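PDB 1Z21: type 3 secretion system regulator YopR from Yersinia pestis, which may regulate assembly of the type III secretion injectisome by controlling secretion or polymerisation of the needle subunit YscF, and is represented by its five-helix core domain. Local coordinates for residues V12-Y17 against Q65-G70. Residues are numbered along the deposited sequence; the frame is centred on the assembly and turned at random.
Sequences VLWQQY and QFDSFG
Trp14 and Asp67 make the whole of this contact, and one hydrogen bond joins them: the indole NE1 of Trp14 donates to OD1 of Asp67 at 2.9 Å. The N-H...O angle is 151°, bent moderately from linear, and OD1 sits slightly out of the indole plane. Seen from the acceptor, the donor arrives from above the carboxylate plane, 48° out of it. The ring and carboxylate planes are 78° apart. The carboxylate is therefore turned almost perpendicular to the indole at its edge, with no stacking against a ring face. Its second oxygen, OD2, lies in the plane of the indole beside the benzo ring, 3.9 Å from CZ2 of Trp14, a separation that fits van der Waals contact.

The two backbones stay well apart, the CA atoms of Trp14 and Asp67 being 10.1 Å from each other, and the gap is bridged by the indole, the hydrogen bond and the short Asp67 side chain in turn. Both residues point their CB toward the opposite segment, and in Trp14 CG stands anti to the carbonyl carbon, which carries the ring outward from helix 6-19. The pair is buried and only 78 Å² of surface, both sides summed, is buried between the segments, so the link is a narrow polar one. Asp67 OD2 also forms a salt bridge with Arg10, one turn before Trp14 on the same helix; both carboxylate oxygens thus bind helix 6-19, and the nearby positive charge probably favours the ionised acid.

Within the helical core domain, the contact ties helix 6-19 to the loop following helix 52-66. Arg72 makes a cation-pi contact with the indole, Ile76 of helix 71-82 touches both partners, and Leu31 of helix 25-43 packs against Trp14.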
ATOM      1  N   VAL A  12     -13.622   4.998   8.747  1.00 18.82           N
ATOM      2  CA  VAL A  12     -13.410   5.262  10.179  1.00 18.12           C
ATOM      3  C   VAL A  12     -11.920   5.156  10.534  1.00 17.49           C
ATOM      4  O   VAL A  12     -11.396   5.952  11.319  1.00 17.73           O
ATOM      5  CB  VAL A  12     -14.235   4.324  11.092  1.00 17.97           C
ATOM      6  CG1 VAL A  12     -13.928   4.598  12.576  1.00 18.18           C
ATOM      7  CG2 VAL A  12     -15.731   4.488  10.812  1.00 18.60           C
ATOM      8  N   LEU A  13     -11.234   4.184   9.942  1.00 16.92           N
ATOM      9  CA  LEU A  13      -9.802   4.020  10.150  1.00 16.16           C
ATOM     10  C   LEU A  13      -9.048   5.258   9.678  1.00 16.03           C
ATOM     11  O   LEU A  13      -8.179   5.765  10.377  1.00 15.17           O
ATOM     12  CB  LEU A  13      -9.278   2.776   9.424  1.00 16.28           C
ATOM     13  CG  LEU A  13      -9.496   1.444  10.131  1.00 16.86           C
ATOM     14  CD1 LEU A  13      -9.385   0.267   9.173  1.00 17.21           C
ATOM     15  CD2 LEU A  13      -8.514   1.285  11.268  1.00 17.49           C
ATOM     16  N   TRP A  14      -9.372   5.742   8.482  1.00 16.92           N
ATOM     17  CA  TRP A  14      -8.666   6.894   7.938  1.00 16.86           C
ATOM     18  C   TRP A  14      -8.949   8.128   8.794  1.00 17.53           C
ATOM     19  O   TRP A  14      -8.058   8.947   8.997  1.00 17.75           O
ATOM     20  CB  TRP A  14      -9.023   7.135   6.474  1.00 16.83           C
ATOM     21  CG  TRP A  14      -8.261   6.260   5.508  1.00 15.42           C
ATOM     22  CD1 TRP A  14      -8.784   5.313   4.667  1.00 14.04           C
ATOM     23  CD2 TRP A  14      -6.847   6.260   5.272  1.00 14.86           C
ATOM     24  NE1 TRP A  14      -7.784   4.729   3.932  1.00 13.81           N
ATOM     25  CE2 TRP A  14      -6.584   5.283   4.288  1.00 13.13           C
ATOM     26  CE3 TRP A  14      -5.766   6.978   5.806  1.00 14.70           C
ATOM     27  CZ2 TRP A  14      -5.298   5.021   3.813  1.00 14.19           C
ATOM     28  CZ3 TRP A  14      -4.475   6.714   5.333  1.00 15.55           C
ATOM     29  CH2 TRP A  14      -4.255   5.740   4.348  1.00 14.13           C
ATOM     30  N   GLN A  15     -10.177   8.241   9.296  1.00 18.07           N
ATOM     31  CA  GLN A  15     -10.563   9.337  10.184  1.00 18.87           C
ATOM     32  C   GLN A  15      -9.658   9.378  11.393  1.00 18.45           C
ATOM     33  O   GLN A  15      -9.134  10.441  11.738  1.00 18.56           O
ATOM     34  CB  GLN A  15     -12.020   9.202  10.646  1.00 19.34           C
ATOM     35  CG  GLN A  15     -13.062   9.602   9.609  1.00 21.55           C
ATOM     36  CD  GLN A  15     -14.458   9.116   9.973  1.00 24.25           C
ATOM     37  OE1 GLN A  15     -14.746   8.861  11.150  1.00 26.02           O
ATOM     38  NE2 GLN A  15     -15.322   8.966   8.968  1.00 27.29           N
ATOM     39  N   GLN A  16      -9.475   8.225  12.030  1.00 18.31           N
ATOM     40  CA  GLN A  16      -8.645   8.136  13.222  1.00 18.47           C
ATOM     41  C   GLN A  16      -7.176   8.337  12.893  1.00 18.58           C
ATOM     42  O   GLN A  16      -6.444   8.940  13.677  1.00 18.97           O
ATOM     43  CB  GLN A  16      -8.842   6.808  13.967  1.00 18.89           C
ATOM     44  CG  GLN A  16     -10.133   6.706  14.761  1.00 20.27           C
ATOM     45  CD  GLN A  16     -10.320   7.830  15.770  1.00 20.90           C
ATOM     46  OE1 GLN A  16      -9.504   7.987  16.684  1.00 22.67           O
ATOM     47  NE2 GLN A  16     -11.388   8.614  15.601  1.00 24.46           N
ATOM     48  N   TYR A  17      -6.736   7.849  11.737  1.00 17.37           N
ATOM     49  CA  TYR A  17      -5.341   8.028  11.362  1.00 17.66           C
ATOM     50  C   TYR A  17      -5.007   9.514  11.201  1.00 18.18           C
ATOM     51  O   TYR A  17      -4.051   9.993  11.797  1.00 18.33           O
ATOM     52  CB  TYR A  17      -4.996   7.281  10.075  1.00 16.88           C
ATOM     53  CG  TYR A  17      -3.604   7.591   9.602  1.00 15.95           C
ATOM     54  CD1 TYR A  17      -2.500   7.086  10.271  1.00 15.82           C
ATOM     55  CD2 TYR A  17      -3.385   8.423   8.504  1.00 16.27           C
ATOM     56  CE1 TYR A  17      -1.209   7.398   9.851  1.00 16.71           C
ATOM     57  CE2 TYR A  17      -2.106   8.738   8.091  1.00 16.75           C
ATOM     58  CZ  TYR A  17      -1.031   8.223   8.769  1.00 18.24           C
ATOM     59  OH  TYR A  17       0.237   8.528   8.352  1.00 21.60           O
ATOM     60  N   GLN A  65      -8.208  -0.884  -5.323  1.00 19.40           N
ATOM     61  CA  GLN A  65      -9.225  -1.743  -4.715  1.00 20.10           C
ATOM     62  C   GLN A  65      -9.637  -1.248  -3.329  1.00 19.65           C
ATOM     63  O   GLN A  65     -10.763  -1.503  -2.878  1.00 20.37           O
ATOM     64  CB  GLN A  65      -8.730  -3.192  -4.580  1.00 20.89           C
ATOM     65  CG  GLN A  65      -8.683  -4.021  -5.878  1.00 24.42           C
ATOM     66  CD  GLN A  65      -7.923  -5.348  -5.706  1.00 28.60           C
ATOM     67  OE1 GLN A  65      -7.857  -5.895  -4.603  1.00 32.94           O
ATOM     68  NE2 GLN A  65      -7.341  -5.849  -6.790  1.00 30.78           N
ATOM     69  N   PHE A  66      -8.717  -0.560  -2.662  1.00 18.68           N
ATOM     70  CA  PHE A  66      -8.875  -0.162  -1.260  1.00 18.25           C
ATOM     71  C   PHE A  66      -9.064   1.337  -1.060  1.00 18.35           C
ATOM     72  O   PHE A  66      -9.876   1.751  -0.237  1.00 18.29           O
ATOM     73  CB  PHE A  66      -7.665  -0.638  -0.460  1.00 18.34           C
ATOM     74  CG  PHE A  66      -7.565  -2.126  -0.377  1.00 18.46           C
ATOM     75  CD1 PHE A  66      -8.331  -2.824   0.548  1.00 19.08           C
ATOM     76  CD2 PHE A  66      -6.749  -2.833  -1.242  1.00 18.47           C
ATOM     77  CE1 PHE A  66      -8.274  -4.198   0.622  1.00 20.53           C
ATOM     78  CE2 PHE A  66      -6.685  -4.223  -1.167  1.00 19.79           C
ATOM     79  CZ  PHE A  66      -7.451  -4.901  -0.234  1.00 20.69           C
ATOM     80  N   ASP A  67      -8.298   2.146  -1.784  1.00 17.83           N
ATOM     81  CA  ASP A  67      -8.259   3.585  -1.562  1.00 18.10           C
ATOM     82  C   ASP A  67      -8.173   4.329  -2.876  1.00 18.74           C
ATOM     83  O   ASP A  67      -7.489   3.897  -3.790  1.00 18.24           O
ATOM     84  CB  ASP A  67      -7.028   3.970  -0.733  1.00 17.82           C
ATOM     85  CG  ASP A  67      -6.964   3.261   0.583  1.00 17.62           C
ATOM     86  OD1 ASP A  67      -7.927   3.411   1.366  1.00 15.13           O
ATOM     87  OD2 ASP A  67      -5.992   2.546   0.937  1.00 16.53           O
ATOM     88  N   SER A  68      -8.822   5.480  -2.927  1.00 19.75           N
ATOM     89  CA  SER A  68      -8.734   6.387  -4.061  1.00 20.81           C
ATOM     90  C   SER A  68      -7.344   6.985  -4.188  1.00 20.87           C
ATOM     91  O   SER A  68      -6.621   7.135  -3.198  1.00 20.49           O
ATOM     92  CB  SER A  68      -9.742   7.514  -3.883  1.00 21.16           C
ATOM     93  OG  SER A  68     -11.042   6.975  -3.849  1.00 24.05           O
ATOM     94  N   PHE A  69      -6.975   7.325  -5.414  1.00 20.81           N
ATOM     95  CA  PHE A  69      -5.660   7.869  -5.691  1.00 20.76           C
ATOM     96  C   PHE A  69      -5.423   9.119  -4.858  1.00 20.97           C
ATOM     97  O   PHE A  69      -6.330   9.945  -4.684  1.00 21.79           O
ATOM     98  CB  PHE A  69      -5.523   8.204  -7.173  1.00 20.76           C
ATOM     99  CG  PHE A  69      -4.247   8.901  -7.516  1.00 20.00           C
ATOM    100  CD1 PHE A  69      -3.143   8.178  -7.908  1.00 21.15           C
ATOM    101  CD2 PHE A  69      -4.152  10.285  -7.443  1.00 20.89           C
ATOM    102  CE1 PHE A  69      -1.962   8.812  -8.234  1.00 22.39           C
ATOM    103  CE2 PHE A  69      -2.957  10.927  -7.760  1.00 21.92           C
ATOM    104  CZ  PHE A  69      -1.865  10.185  -8.149  1.00 21.30           C
ATOM    105  N   GLY A  70      -4.199   9.242  -4.351  1.00 20.74           N
ATOM    106  CA  GLY A  70      -3.777  10.394  -3.581  1.00 20.53           C
ATOM    107  C   GLY A  70      -2.763  10.051  -2.500  1.00 20.18           C
ATOM    108  O   GLY A  70      -2.072   9.039  -2.557  1.00 19.49           O
TER